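Local atomic coordinates of chitinase (Thermococcus chitonophagus, PDB entry 5XSW), a protein that probably hydrolyses chitin internally as an endochitinase, here as the C-terminal part of a longer protein, with glycan bound. Residues F151-Y154 / N155-H158; A262-P265 / D266-P269; V431-A434 / Y435-S439; Y451-L454 / T455-R458; R458-M461 / K462-E466. All coordinates share one frame; numbering follows the deposited sequence.

Contact 1: residues F151-Y154 / N155-H158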
loop_
_atom_site.group_PDB
_atom_site.type_symbol
_atom_site.label_atom_id
_atom_site.label_comp_id
_atom_site.label_asym_id
_atom_site.label_seq_id
_atom_site.Cartn_x
_atom_site.Cartn_y
_atom_site.Cartn_z
ATOM N N PHE A 151 23.528 -1.921 -2.912
ATOM C CA PHE A 151 22.237 -2.196 -3.521
ATOM C C PHE A 151 22.324 -2.239 -5.087
ATOM O O PHE A 151 21.849 -3.167 -5.724
ATOM C CB PHE A 151 21.236 -1.080 -3.066
ATOM C CG PHE A 151 19.981 -1.019 -3.873
ATOM C CD1 PHE A 151 19.231 -2.181 -4.077
ATOM C CD2 PHE A 151 19.498 0.188 -4.346
ATOM C CE1 PHE A 151 18.036 -2.140 -4.778
ATOM C CE2 PHE A 151 18.301 0.211 -5.095
ATOM C CZ PHE A 151 17.584 -0.960 -5.293
ATOM N N ILE A 152 22.926 -1.212 -5.688
ATOM C CA ILE A 152 23.022 -1.110 -7.182
ATOM C C ILE A 152 24.413 -1.560 -7.623
ATOM O O ILE A 152 25.391 -1.163 -7.001
ATOM C CB ILE A 152 22.742 0.354 -7.700
ATOM C CG1 ILE A 152 21.280 0.772 -7.369
ATOM C CG2 ILE A 152 23.017 0.503 -9.238
ATOM C CD1 ILE A 152 20.247 -0.004 -8.219
ATOM N N MET A 153 24.491 -2.343 -8.705
ATOM C CA MET A 153 25.751 -2.926 -9.117
ATOM C C MET A 153 26.439 -1.926 -10.085
ATOM O O MET A 153 26.420 -2.137 -11.292
ATOM C CB MET A 153 25.542 -4.286 -9.811
ATOM C CG MET A 153 26.949 -5.042 -9.996
ATOM S SD MET A 153 27.485 -5.833 -8.470
ATOM C CE MET A 153 26.711 -7.439 -8.559
ATOM N N TYR A 154 26.947 -0.812 -9.559
ATOM C CA TYR A 154 27.624 0.176 -10.435
ATOM C C TYR A 154 28.890 -0.430 -11.047
ATOM O O TYR A 154 29.228 -0.110 -12.148
ATOM C CB TYR A 154 28.005 1.432 -9.652
ATOM C CG TYR A 154 26.818 2.194 -9.077
ATOM C CD1 TYR A 154 26.058 2.985 -9.883
ATOM C CD2 TYR A 154 26.502 2.111 -7.700
ATOM C CE1 TYR A 154 24.918 3.714 -9.330
ATOM C CE2 TYR A 154 25.382 2.841 -7.126
ATOM C CZ TYR A 154 24.618 3.623 -7.949
ATOM O OH TYR A 154 23.544 4.349 -7.457
ATOM N N ASN A 155 29.585 -1.295 -10.316
ATOM C CA ASN A 155 30.856 -1.876 -10.807
ATOM C C ASN A 155 30.865 -3.423 -10.749
ATOM O O ASN A 155 31.434 -4.025 -9.850
ATOM C CB ASN A 155 32.024 -1.300 -9.974
ATOM C CG ASN A 155 32.061 0.259 -9.975
ATOM O OD1 ASN A 155 31.831 0.902 -8.932
ATOM N ND2 ASN A 155 32.400 0.859 -11.124
ATOM N N PRO A 156 30.156 -4.052 -11.660
ATOM C CA PRO A 156 29.948 -5.496 -11.637
ATOM C C PRO A 156 31.301 -6.192 -11.660
ATOM O O PRO A 156 32.244 -5.728 -12.344
ATOM C CB PRO A 156 29.152 -5.768 -12.921
ATOM C CG PRO A 156 28.734 -4.479 -13.419
ATOM C CD PRO A 156 29.547 -3.404 -12.828
ATOM N N PRO A 157 31.436 -7.235 -10.863
ATOM C CA PRO A 157 32.742 -7.892 -10.837
ATOM C C PRO A 157 33.017 -8.679 -12.126
ATOM O O PRO A 157 34.160 -9.047 -12.346
ATOM C CB PRO A 157 32.625 -8.849 -9.666
ATOM C CG PRO A 157 31.119 -9.233 -9.665
ATOM C CD PRO A 157 30.443 -7.902 -9.990
ATOM N N HIS A 158 31.993 -8.930 -12.936
ATOM C CA HIS A 158 32.174 -9.690 -14.182
ATOM C C HIS A 158 31.006 -9.331 -15.071
ATOM O O HIS A 158 29.908 -9.067 -14.581
ATOM C CB HIS A 158 32.247 -11.196 -13.912
ATOM C CG HIS A 158 32.798 -11.997 -15.063
ATOM N ND1 HIS A 158 32.073 -12.280 -16.196
ATOM C CD2 HIS A 158 34.025 -12.538 -15.257
ATOM C CE1 HIS A 158 32.823 -12.960 -17.045
ATOM N NE2 HIS A 158 34.006 -13.148 -16.487
#

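Contact 2: residues A262-P265 / D266-P269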
loop_
_atom_site.group_PDB
_atom_site.type_symbol
_atom_site.label_atom_id
_atom_site.label_comp_id
_atom_site.label_asym_id
_atom_site.label_seq_id
_atom_site.Cartn_x
_atom_site.Cartn_y
_atom_site.Cartn_z
ATOM N N ALA A 262 0.292 -0.363 -8.073
ATOM C CA ALA A 262 -0.293 0.881 -8.623
ATOM C C ALA A 262 0.754 1.689 -9.436
ATOM O O ALA A 262 0.462 2.253 -10.484
ATOM C CB ALA A 262 -0.853 1.786 -7.472
ATOM N N TYR A 263 1.978 1.710 -8.936
ATOM C CA TYR A 263 3.035 2.533 -9.561
ATOM C C TYR A 263 3.524 1.910 -10.861
ATOM O O TYR A 263 4.050 2.595 -11.758
ATOM C CB TYR A 263 4.230 2.705 -8.621
ATOM C CG TYR A 263 4.002 3.529 -7.380
ATOM C CD1 TYR A 263 2.841 4.261 -7.193
ATOM C CD2 TYR A 263 4.974 3.545 -6.369
ATOM C CE1 TYR A 263 2.633 5.009 -6.018
ATOM C CE2 TYR A 263 4.806 4.308 -5.231
ATOM C CZ TYR A 263 3.636 5.040 -5.066
ATOM O OH TYR A 263 3.513 5.765 -3.916
ATOM N N TYR A 264 3.378 0.599 -10.965
ATOM C CA TYR A 264 3.976 -0.109 -12.082
ATOM C C TYR A 264 2.975 -0.950 -12.851
ATOM O O TYR A 264 3.080 -2.182 -12.911
ATOM C CB TYR A 264 5.137 -0.966 -11.574
ATOM C CG TYR A 264 6.378 -0.150 -11.222
ATOM C CD1 TYR A 264 7.135 0.471 -12.244
ATOM C CD2 TYR A 264 6.795 -0.000 -9.908
ATOM C CE1 TYR A 264 8.295 1.215 -11.961
ATOM C CE2 TYR A 264 7.965 0.799 -9.594
ATOM C CZ TYR A 264 8.703 1.372 -10.659
ATOM O OH TYR A 264 9.844 2.064 -10.390
ATOM N N PRO A 265 2.036 -0.289 -13.510
ATOM C CA PRO A 265 1.132 -1.047 -14.393
ATOM C C PRO A 265 1.875 -1.777 -15.510
ATOM O O PRO A 265 1.346 -2.787 -15.979
ATOM C CB PRO A 265 0.193 0.043 -14.970
ATOM C CG PRO A 265 0.924 1.320 -14.791
ATOM C CD PRO A 265 1.794 1.167 -13.547
ATOM N N ASP A 266 3.078 -1.327 -15.922
ATOM C CA ASP A 266 3.810 -2.065 -16.959
ATOM C C ASP A 266 4.418 -3.338 -16.436
ATOM O O ASP A 266 4.696 -4.234 -17.213
ATOM C CB ASP A 266 4.928 -1.202 -17.572
ATOM C CG ASP A 266 4.335 -0.007 -18.322
ATOM O OD1 ASP A 266 3.792 -0.246 -19.427
ATOM O OD2 ASP A 266 4.349 1.129 -17.790
ATOM N N ILE A 267 4.675 -3.413 -15.132
ATOM C CA ILE A 267 5.296 -4.638 -14.584
ATOM C C ILE A 267 4.228 -5.652 -14.037
ATOM O O ILE A 267 4.338 -6.847 -14.264
ATOM C CB ILE A 267 6.299 -4.288 -13.445
ATOM C CG1 ILE A 267 7.459 -3.446 -14.019
ATOM C CG2 ILE A 267 6.902 -5.577 -12.814
ATOM C CD1 ILE A 267 8.403 -2.864 -12.915
ATOM N N PHE A 268 3.205 -5.142 -13.361
ATOM C CA PHE A 268 2.220 -6.005 -12.680
ATOM C C PHE A 268 0.888 -6.023 -13.389
ATOM O O PHE A 268 0.314 -4.958 -13.588
ATOM C CB PHE A 268 1.999 -5.499 -11.248
ATOM C CG PHE A 268 3.194 -5.639 -10.385
ATOM C CD1 PHE A 268 3.521 -6.869 -9.810
ATOM C CD2 PHE A 268 4.008 -4.542 -10.134
ATOM C CE1 PHE A 268 4.645 -7.000 -8.993
ATOM C CE2 PHE A 268 5.119 -4.676 -9.341
ATOM C CZ PHE A 268 5.441 -5.897 -8.756
ATOM N N PRO A 269 0.390 -7.233 -13.760
ATOM C CA PRO A 269 -0.996 -7.276 -14.248
ATOM C C PRO A 269 -1.981 -6.983 -13.106
ATOM O O PRO A 269 -1.626 -7.119 -11.930
ATOM C CB PRO A 269 -1.140 -8.720 -14.777
ATOM C CG PRO A 269 -0.185 -9.555 -13.892
ATOM C CD PRO A 269 0.995 -8.569 -13.605
#

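Contact 3: residues V431-A434 / Y435-S439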
loop_
_atom_site.group_PDB
_atom_site.type_symbol
_atom_site.label_atom_id
_atom_site.label_comp_id
_atom_site.label_asym_id
_atom_site.label_seq_id
_atom_site.Cartn_x
_atom_site.Cartn_y
_atom_site.Cartn_z
ATOM N N VAL A 431 15.859 -18.192 -27.121
ATOM C CA VAL A 431 16.346 -18.662 -25.807
ATOM C C VAL A 431 16.732 -20.128 -25.876
ATOM O O VAL A 431 17.782 -20.566 -25.372
ATOM C CB VAL A 431 15.237 -18.451 -24.710
ATOM C CG1 VAL A 431 15.550 -19.258 -23.428
ATOM C CG2 VAL A 431 15.050 -16.930 -24.425
ATOM N N LYS A 432 15.861 -20.929 -26.496
ATOM C CA LYS A 432 16.205 -22.370 -26.624
ATOM C C LYS A 432 17.459 -22.609 -27.467
ATOM O O LYS A 432 18.345 -23.448 -27.124
ATOM C CB LYS A 432 15.031 -23.161 -27.235
ATOM C CG LYS A 432 15.364 -24.671 -27.287
ATOM C CD LYS A 432 14.157 -25.517 -27.441
ATOM C CE LYS A 432 14.511 -26.994 -27.170
ATOM N NZ LYS A 432 13.219 -27.757 -27.115
ATOM N N ARG A 433 17.557 -21.865 -28.574
ATOM C CA ARG A 433 18.783 -21.980 -29.398
ATOM C C ARG A 433 20.005 -21.579 -28.611
ATOM O O ARG A 433 21.050 -22.252 -28.653
ATOM C CB ARG A 433 18.687 -21.127 -30.682
ATOM C CG ARG A 433 19.934 -21.281 -31.578
ATOM C CD ARG A 433 19.797 -20.543 -32.909
ATOM N NE ARG A 433 21.045 -20.569 -33.692
ATOM C CZ ARG A 433 21.369 -21.525 -34.565
ATOM N NH1 ARG A 433 20.540 -22.543 -34.779
ATOM N NH2 ARG A 433 22.517 -21.458 -35.231
ATOM N N ALA A 434 19.894 -20.487 -27.835
ATOM C CA ALA A 434 21.055 -20.095 -27.030
ATOM C C ALA A 434 21.391 -21.157 -25.974
ATOM O O ALA A 434 22.562 -21.480 -25.695
ATOM C CB ALA A 434 20.783 -18.671 -26.349
ATOM N N TYR A 435 20.346 -21.669 -25.331
ATOM C CA TYR A 435 20.570 -22.761 -24.373
ATOM C C TYR A 435 21.354 -23.964 -25.044
ATOM O O TYR A 435 22.365 -24.475 -24.534
ATOM C CB TYR A 435 19.223 -23.232 -23.821
ATOM C CG TYR A 435 19.342 -24.527 -23.090
ATOM C CD1 TYR A 435 19.638 -24.543 -21.715
ATOM C CD2 TYR A 435 19.221 -25.757 -23.777
ATOM C CE1 TYR A 435 19.798 -25.727 -21.034
ATOM C CE2 TYR A 435 19.397 -26.949 -23.106
ATOM C CZ TYR A 435 19.680 -26.929 -21.740
ATOM O OH TYR A 435 19.836 -28.105 -21.048
ATOM N N ASP A 436 20.853 -24.373 -26.199
ATOM C CA ASP A 436 21.473 -25.497 -26.964
ATOM C C ASP A 436 22.953 -25.214 -27.247
ATOM O O ASP A 436 23.815 -26.040 -26.912
ATOM C CB ASP A 436 20.690 -25.744 -28.264
ATOM C CG ASP A 436 19.343 -26.375 -28.020
ATOM O OD1 ASP A 436 19.229 -27.060 -26.976
ATOM O OD2 ASP A 436 18.408 -26.176 -28.848
ATOM N N LEU A 437 23.284 -24.024 -27.768
ATOM C CA LEU A 437 24.691 -23.739 -28.041
ATOM C C LEU A 437 25.549 -23.664 -26.815
ATOM O O LEU A 437 26.713 -24.112 -26.786
ATOM C CB LEU A 437 24.832 -22.417 -28.839
ATOM C CG LEU A 437 24.045 -22.488 -30.161
ATOM C CD1 LEU A 437 23.974 -21.131 -30.935
ATOM C CD2 LEU A 437 24.643 -23.613 -31.055
ATOM N N LEU A 438 25.014 -23.040 -25.772
ATOM C CA LEU A 438 25.808 -22.894 -24.543
ATOM C C LEU A 438 25.942 -24.201 -23.822
ATOM O O LEU A 438 26.942 -24.428 -23.134
ATOM C CB LEU A 438 25.170 -21.825 -23.607
ATOM C CG LEU A 438 25.215 -20.403 -24.175
ATOM C CD1 LEU A 438 24.421 -19.401 -23.247
ATOM C CD2 LEU A 438 26.658 -19.915 -24.367
ATOM N N SER A 439 24.965 -25.080 -23.987
ATOM C CA SER A 439 25.060 -26.394 -23.271
ATOM C C SER A 439 26.266 -27.237 -23.706
ATOM O O SER A 439 26.774 -28.041 -22.927
ATOM C CB SER A 439 23.796 -27.221 -23.459
ATOM O OG SER A 439 23.552 -27.630 -24.820
#

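Contact 4: residues Y451-L454 / T455-R458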
loop_
_atom_site.group_PDB
_atom_site.type_symbol
_atom_site.label_atom_id
_atom_site.label_comp_id
_atom_site.label_asym_id
_atom_site.label_seq_id
_atom_site.Cartn_x
_atom_site.Cartn_y
_atom_site.Cartn_z
ATOM N N TYR A 451 27.782 -19.191 -15.125
ATOM C CA TYR A 451 28.483 -18.775 -16.360
ATOM C C TYR A 451 27.553 -18.384 -17.492
ATOM O O TYR A 451 27.879 -17.508 -18.302
ATOM C CB TYR A 451 29.447 -19.902 -16.802
ATOM C CG TYR A 451 30.580 -20.104 -15.819
ATOM C CD1 TYR A 451 31.650 -19.233 -15.773
ATOM C CD2 TYR A 451 30.506 -21.106 -14.868
ATOM C CE1 TYR A 451 32.668 -19.404 -14.840
ATOM C CE2 TYR A 451 31.512 -21.282 -13.934
ATOM C CZ TYR A 451 32.578 -20.431 -13.923
ATOM O OH TYR A 451 33.567 -20.639 -12.979
ATOM N N ASP A 452 26.385 -19.027 -17.576
ATOM C CA ASP A 452 25.528 -18.855 -18.737
ATOM C C ASP A 452 24.237 -18.068 -18.533
ATOM O O ASP A 452 23.636 -17.602 -19.502
ATOM C CB ASP A 452 25.121 -20.229 -19.277
ATOM C CG ASP A 452 26.311 -21.049 -19.719
ATOM O OD1 ASP A 452 27.168 -20.494 -20.456
ATOM O OD2 ASP A 452 26.388 -22.221 -19.318
ATOM N N PHE A 453 23.699 -18.032 -17.315
ATOM C CA PHE A 453 22.310 -17.566 -17.255
ATOM C C PHE A 453 22.125 -16.063 -17.595
ATOM O O PHE A 453 21.095 -15.677 -18.158
ATOM C CB PHE A 453 21.658 -17.905 -15.859
ATOM C CG PHE A 453 20.150 -17.716 -15.867
ATOM C CD1 PHE A 453 19.359 -18.484 -16.686
ATOM C CD2 PHE A 453 19.538 -16.746 -15.058
ATOM C CE1 PHE A 453 17.954 -18.298 -16.750
ATOM C CE2 PHE A 453 18.158 -16.547 -15.082
ATOM C CZ PHE A 453 17.354 -17.316 -15.926
ATOM N N LEU A 454 23.105 -15.195 -17.296
ATOM C CA LEU A 454 22.936 -13.806 -17.725
ATOM C C LEU A 454 22.843 -13.681 -19.250
ATOM O O LEU A 454 22.089 -12.850 -19.776
ATOM C CB LEU A 454 24.088 -12.912 -17.253
ATOM C CG LEU A 454 24.072 -12.542 -15.761
ATOM C CD1 LEU A 454 25.276 -11.598 -15.410
ATOM C CD2 LEU A 454 22.700 -11.852 -15.443
ATOM N N THR A 455 23.583 -14.537 -19.950
ATOM C CA THR A 455 23.537 -14.478 -21.443
ATOM C C THR A 455 22.151 -14.938 -21.941
ATOM O O THR A 455 21.543 -14.325 -22.820
ATOM C CB THR A 455 24.709 -15.310 -22.029
ATOM O OG1 THR A 455 25.949 -14.674 -21.675
ATOM C CG2 THR A 455 24.610 -15.332 -23.591
ATOM N N ILE A 456 21.592 -15.970 -21.286
ATOM C CA ILE A 456 20.233 -16.412 -21.592
ATOM C C ILE A 456 19.228 -15.287 -21.364
ATOM O O ILE A 456 18.336 -15.003 -22.199
ATOM C CB ILE A 456 19.817 -17.630 -20.724
ATOM C CG1 ILE A 456 20.651 -18.888 -21.046
ATOM C CG2 ILE A 456 18.271 -17.828 -20.837
ATOM C CD1 ILE A 456 20.340 -19.522 -22.478
ATOM N N LEU A 457 19.341 -14.632 -20.212
ATOM C CA LEU A 457 18.463 -13.462 -19.956
ATOM C C LEU A 457 18.573 -12.348 -21.036
ATOM O O LEU A 457 17.554 -11.775 -21.478
ATOM C CB LEU A 457 18.777 -12.860 -18.579
ATOM C CG LEU A 457 18.305 -13.719 -17.358
ATOM C CD1 LEU A 457 18.684 -13.060 -16.002
ATOM C CD2 LEU A 457 16.777 -13.988 -17.435
ATOM N N ARG A 458 19.794 -12.069 -21.461
ATOM C CA ARG A 458 20.030 -11.006 -22.460
ATOM C C ARG A 458 19.435 -11.382 -23.793
ATOM O O ARG A 458 18.807 -10.546 -24.464
ATOM C CB ARG A 458 21.549 -10.746 -22.606
ATOM C CG ARG A 458 22.055 -9.962 -21.413
ATOM C CD ARG A 458 23.543 -9.722 -21.358
ATOM N NE ARG A 458 23.855 -9.209 -20.029
ATOM C CZ ARG A 458 25.015 -9.351 -19.429
ATOM N NH1 ARG A 458 26.013 -9.970 -20.039
ATOM N NH2 ARG A 458 25.177 -8.908 -18.196
HETATM O O HOH W 1 26.359 -15.452 -19.088
#

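Contact 5: residues R458-M461 / K462-E466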
loop_
_atom_site.group_PDB
_atom_site.type_symbol
_atom_site.label_atom_id
_atom_site.label_comp_id
_atom_site.label_asym_id
_atom_site.label_seq_id
_atom_site.Cartn_x
_atom_site.Cartn_y
_atom_site.Cartn_z
ATOM N N ARG A 458 19.794 -12.069 -21.461
ATOM C CA ARG A 458 20.030 -11.006 -22.460
ATOM C C ARG A 458 19.435 -11.382 -23.793
ATOM O O ARG A 458 18.807 -10.546 -24.464
ATOM C CB ARG A 458 21.549 -10.746 -22.606
ATOM C CG ARG A 458 22.055 -9.962 -21.413
ATOM C CD ARG A 458 23.543 -9.722 -21.358
ATOM N NE ARG A 458 23.855 -9.209 -20.029
ATOM C CZ ARG A 458 25.015 -9.351 -19.429
ATOM N NH1 ARG A 458 26.013 -9.970 -20.039
ATOM N NH2 ARG A 458 25.177 -8.908 -18.196
ATOM N N VAL A 459 19.580 -12.660 -24.154
ATOM C CA VAL A 459 18.911 -13.138 -25.360
ATOM C C VAL A 459 17.438 -12.945 -25.248
ATOM O O VAL A 459 16.810 -12.382 -26.158
ATOM C CB VAL A 459 19.239 -14.600 -25.622
ATOM C CG1 VAL A 459 18.281 -15.177 -26.656
ATOM C CG2 VAL A 459 20.689 -14.678 -26.089
ATOM N N ALA A 460 16.851 -13.365 -24.126
ATOM C CA ALA A 460 15.402 -13.133 -23.974
ATOM C C ALA A 460 15.068 -11.654 -24.055
ATOM O O ALA A 460 14.075 -11.259 -24.695
ATOM C CB ALA A 460 14.893 -13.718 -22.607
ATOM N N MET A 461 15.872 -10.828 -23.372
ATOM C CA MET A 461 15.515 -9.406 -23.262
ATOM C C MET A 461 15.680 -8.593 -24.533
ATOM O O MET A 461 15.119 -7.478 -24.657
ATOM C CB MET A 461 16.331 -8.740 -22.117
ATOM C CG MET A 461 15.855 -9.338 -20.750
ATOM S SD MET A 461 16.837 -8.738 -19.364
ATOM C CE MET A 461 16.153 -7.100 -19.150
ATOM N N LYS A 462 16.428 -9.145 -25.490
ATOM C CA LYS A 462 16.485 -8.541 -26.831
ATOM C C LYS A 462 15.081 -8.441 -27.376
ATOM O O LYS A 462 14.798 -7.609 -28.197
ATOM C CB LYS A 462 17.363 -9.380 -27.778
ATOM C CG LYS A 462 18.870 -9.288 -27.533
ATOM C CD LYS A 462 19.349 -7.889 -28.119
ATOM C CE LYS A 462 20.856 -7.657 -28.023
ATOM N NZ LYS A 462 21.224 -6.235 -28.440
ATOM N N HIS A 463 14.181 -9.307 -26.956
ATOM C CA HIS A 463 12.803 -9.255 -27.416
ATOM C C HIS A 463 11.845 -8.464 -26.532
ATOM O O HIS A 463 10.693 -8.374 -26.813
ATOM C CB HIS A 463 12.241 -10.650 -27.636
ATOM C CG HIS A 463 13.010 -11.464 -28.613
ATOM N ND1 HIS A 463 12.549 -11.735 -29.874
ATOM C CD2 HIS A 463 14.210 -12.061 -28.517
ATOM C CE1 HIS A 463 13.433 -12.466 -30.512
ATOM N NE2 HIS A 463 14.451 -12.676 -29.711
ATOM N N TRP A 464 12.338 -7.867 -25.421
ATOM C CA TRP A 464 11.451 -7.137 -24.511
ATOM C C TRP A 464 11.257 -5.675 -24.944
ATOM O O TRP A 464 12.137 -5.079 -25.556
ATOM C CB TRP A 464 12.011 -7.217 -23.081
ATOM C CG TRP A 464 11.910 -8.588 -22.439
ATOM C CD1 TRP A 464 11.707 -9.789 -23.066
ATOM C CD2 TRP A 464 12.032 -8.886 -21.036
ATOM N NE1 TRP A 464 11.705 -10.814 -22.147
ATOM C CE2 TRP A 464 11.893 -10.282 -20.890
ATOM C CE3 TRP A 464 12.257 -8.099 -19.886
ATOM C CZ2 TRP A 464 11.961 -10.920 -19.638
ATOM C CZ3 TRP A 464 12.323 -8.728 -18.648
ATOM C CH2 TRP A 464 12.188 -10.127 -18.534
ATOM N N PRO A 465 10.101 -5.082 -24.621
ATOM C CA PRO A 465 9.879 -3.671 -24.964
ATOM C C PRO A 465 10.986 -2.768 -24.397
ATOM O O PRO A 465 11.507 -3.050 -23.304
ATOM C CB PRO A 465 8.542 -3.338 -24.296
ATOM C CG PRO A 465 7.979 -4.603 -23.833
ATOM C CD PRO A 465 9.042 -5.634 -23.763
ATOM N N GLU A 466 11.345 -1.726 -25.151
ATOM C CA GLU A 466 12.336 -0.737 -24.747
ATOM C C GLU A 466 11.623 0.560 -24.391
ATOM O O GLU A 466 10.577 0.865 -24.970
ATOM C CB GLU A 466 13.354 -0.509 -25.874
ATOM C CG GLU A 466 14.244 -1.730 -26.155
ATOM C CD GLU A 466 15.446 -1.779 -25.232
ATOM O OE1 GLU A 466 15.479 -1.005 -24.248
ATOM O OE2 GLU A 466 16.388 -2.556 -25.510
#

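Contact 1: residues F151-Y154 / N155-H158
The backbone bends at Met153 (phi -90°, psi 72°) and then runs through Asn155 into the Pro156-Pro157 pair, so that the methionine side chain lies against both prolines. The approach to Pro156 is tight: Met153 CG stands 3.4 Å from Pro156 CA and 3.7 Å from Pro156 CB. Beyond CG the chain folds at its next two torsions, which carries Met153 SD to 3.9 Å from Pro157 CD and leaves Met153 CE 4.0 Å from the same carbon, the two side chains meeting at about a right angle. The bend itself is an inverse gamma turn centred on Met153 and closed by a weak bond of 3.0 Å from Tyr154 N to Ile152 O. With an alanine at Met153, CG, SD and CE would be gone, and Pro156 CB and Pro157 CD would probably be left with a gap beside them. Tyr196 of helix 186-199 touches both Met153 and Pro156. The Tyr154 ring leads away from the prolines, with Ile152 CG2 over the centre of one face, 3.6 Å above the plane, and its OH is hydrogen-bonded to Glu328 and Arg304. Further along this loop stretch, Asn155 O accepts a bond from Asn149 ND2.

Contact 2: residues A262-P265 / D266-P269
Tyr264 O lies at the edge of the Phe268 ring, near its plane and 3.8 Å from Phe268 CD2, while one face of that ring carries Ile267 CG2, 4.0 Å above the plane and offset toward the rim. The Tyr264 ring is met obliquely by Ile267 CD1, within 3.6 Å of Tyr264 CD1; the side chains run alongside, pointing the same way. Ile267 CG1 sits beside its own backbone N (chi1 -63°) with CD1 extended from it, which brings CD1 to that ring. Tyr264 CB packs on Phe268 CD2 at 4.0 Å. Holding these groups together is a short helix-like turn through Pro265, Asp266 and Ile267, just after helix 254-263. Two amides converge on Tyr264 O. Phe268 N reaches it in a nearly straight line (3.0 Å, N-H...O angle 170°), whereas Ile267 N, also at 3.0 Å, comes from well above the carbonyl plane with an angle of 139°. Asp266 turns its carboxylate away from the turn, where OD1 accepts from Tyr26 OH and Asn29 N, tying the turn to the loop between strands 12-21 and 32-41. Pro265 O and Phe268 O, two acceptors 3.4 Å apart, are both bonded by Arg415, through NE and NH2. In this buried turn Tyr264 O is therefore satisfied by two N-H groups, and the arginine probably offsets repulsion between the neighbouring carbonyls.

Contact 3: residues V431-A434 / Y435-S439
Asp436 folds back over the preceding turn of its helix and meets Lys432: its OD2 touches Lys432 CG at 3.7 Å. With CG set beside its own backbone N (chi1 -72°), the carboxylate also comes close to the backbone of that turn, Asp436 CG lying 3.2 Å from Lys432 O. The ammonium is farther off, Lys432 NZ being 5.7 Å from Asp436 OD2, so the opposite charges are near but not in contact. If Asp436 were an alanine, Lys432 would probably lose that nearby negative charge and its CG the carboxylate it rests on. One residue on, Leu437 CD1 packs obliquely against Arg433, 4.1 Å from Arg433 NE. Beneath these pairs run regular alpha-helical bonds, among them Asp436 N to Lys432 O at 2.8 Å. Farther along, Ser439 OG turns back to bond Asp436 O at 2.6 Å. Partners outside fix the long chains: Arg433 NE donates to Phe127 O, and Lys432 makes a cation-pi contact with Trp399. The stretch belongs to helix 421-439, which Val431 packs against both helix 399-412 and helix 449-461, while Tyr435 and Leu438 rest on Ile447 of the short strand 447-448.

Contact 4: residues Y451-L454 / T455-R458
Phe453 carries its ring on a CG opposite the backbone N (chi1 -167°), whereas Leu457, one turn later, keeps CG beside its own N (chi1 -72°), and these settings lay the leucine over one face of the ring. Leu457 CG forms a CH-pi contact, 4.1 Å from the centroid of the Phe453 ring and 29° off its normal. Both methyls join in: Leu457 CD1 lies 3.6 Å from Phe453 CE2, and Leu457 CD2 is 3.7 Å from Phe453 CZ. Ile456 CG2 approaches Phe453 CE1 obliquely at 4.1 Å. On another side of the helix the extended chain of Arg458 returns over Leu454, whose CB sits beneath the centre of the guanidinium, 4.2 Å from its plane. That face is thus covered by hydrocarbon, while the charged end makes a salt bridge with Glu197 and a hydrogen bond to Pro159 O. A water spans the turn from Tyr451 to Thr455, donating to Tyr451 O at 2.7 Å and hydrogen-bonded to Thr455 OG1 at 2.7 Å. Asp452, its carboxylate held by Tyr139, Trp442 and Ser448, gives its carbonyl oxygen to Ile456 N. Such i to i+3 and i to i+4 packing is characteristic of a buried alpha helix: helix 449-461 faces helix 186-199 through Phe453 and Leu457, and helices 399-412 and 421-439 through Ile456.

Contact 5: residues R458-M461 / K462-E466
Met461 lies over one face of the Trp464 indole, a Met-aromatic contact built on the type I beta turn from Met461 to Trp464 that leads out of helix 449-461. Its CG stands almost over the middle of the six-membered ring of Trp464, 3.9 Å from the centroid and 12° off the normal, in a CH-pi contact. SD is above this face but more distant, 4.8 Å from the same centroid. A bend at the last torsion (chi3 77°) swings Met461 CE back to the ring, 4.1 Å from Trp464 CE3. The two side chains therefore cross obliquely, with CG and CE, rather than the sulfur, making the close approach. The indole is fixed by edge-to-face contacts with Phe414 and Trp198. His463 is turned differently: its ring presents an edge to the carbonyls of Val459 and Ala460, with CD2 3.5 Å from Val459 O in the ring plane, while NE2 is hydrogen-bonded to Asp430 of helix 421-439. Lys462 N still bonds Arg458 O in helical fashion, and His463 N donates to Ala460 O at 3.0 Å. The beta turn closes where Trp464 N bonds Met461 O at 2.9 Å, the donor standing 69° out of the carbonyl plane.

Along the chain the five contacts come in numerical order. Contacts 4 and 5 share Arg458 and helix 449-461, their centres about 12 Å apart. Contact 3, on helix 421-439, packs directly on both: Ile456 fits against Val431, Ala434 and Tyr435, and Ala460 and Val459 meet Val431 and Ala434. Contact 1 lies about 16 Å from contact 4 between centres, without touching it, but helix 186-199 packs on both. Contact 2, across the chain's centre from contact 1 and about 26 Å away, bonds to the loop between strands 12-21 and 32-41. Contacts 3 to 5 thus form one packed layer of two C-terminal helices; contacts 1 and 2 are loop turns, contact 1 near the surface.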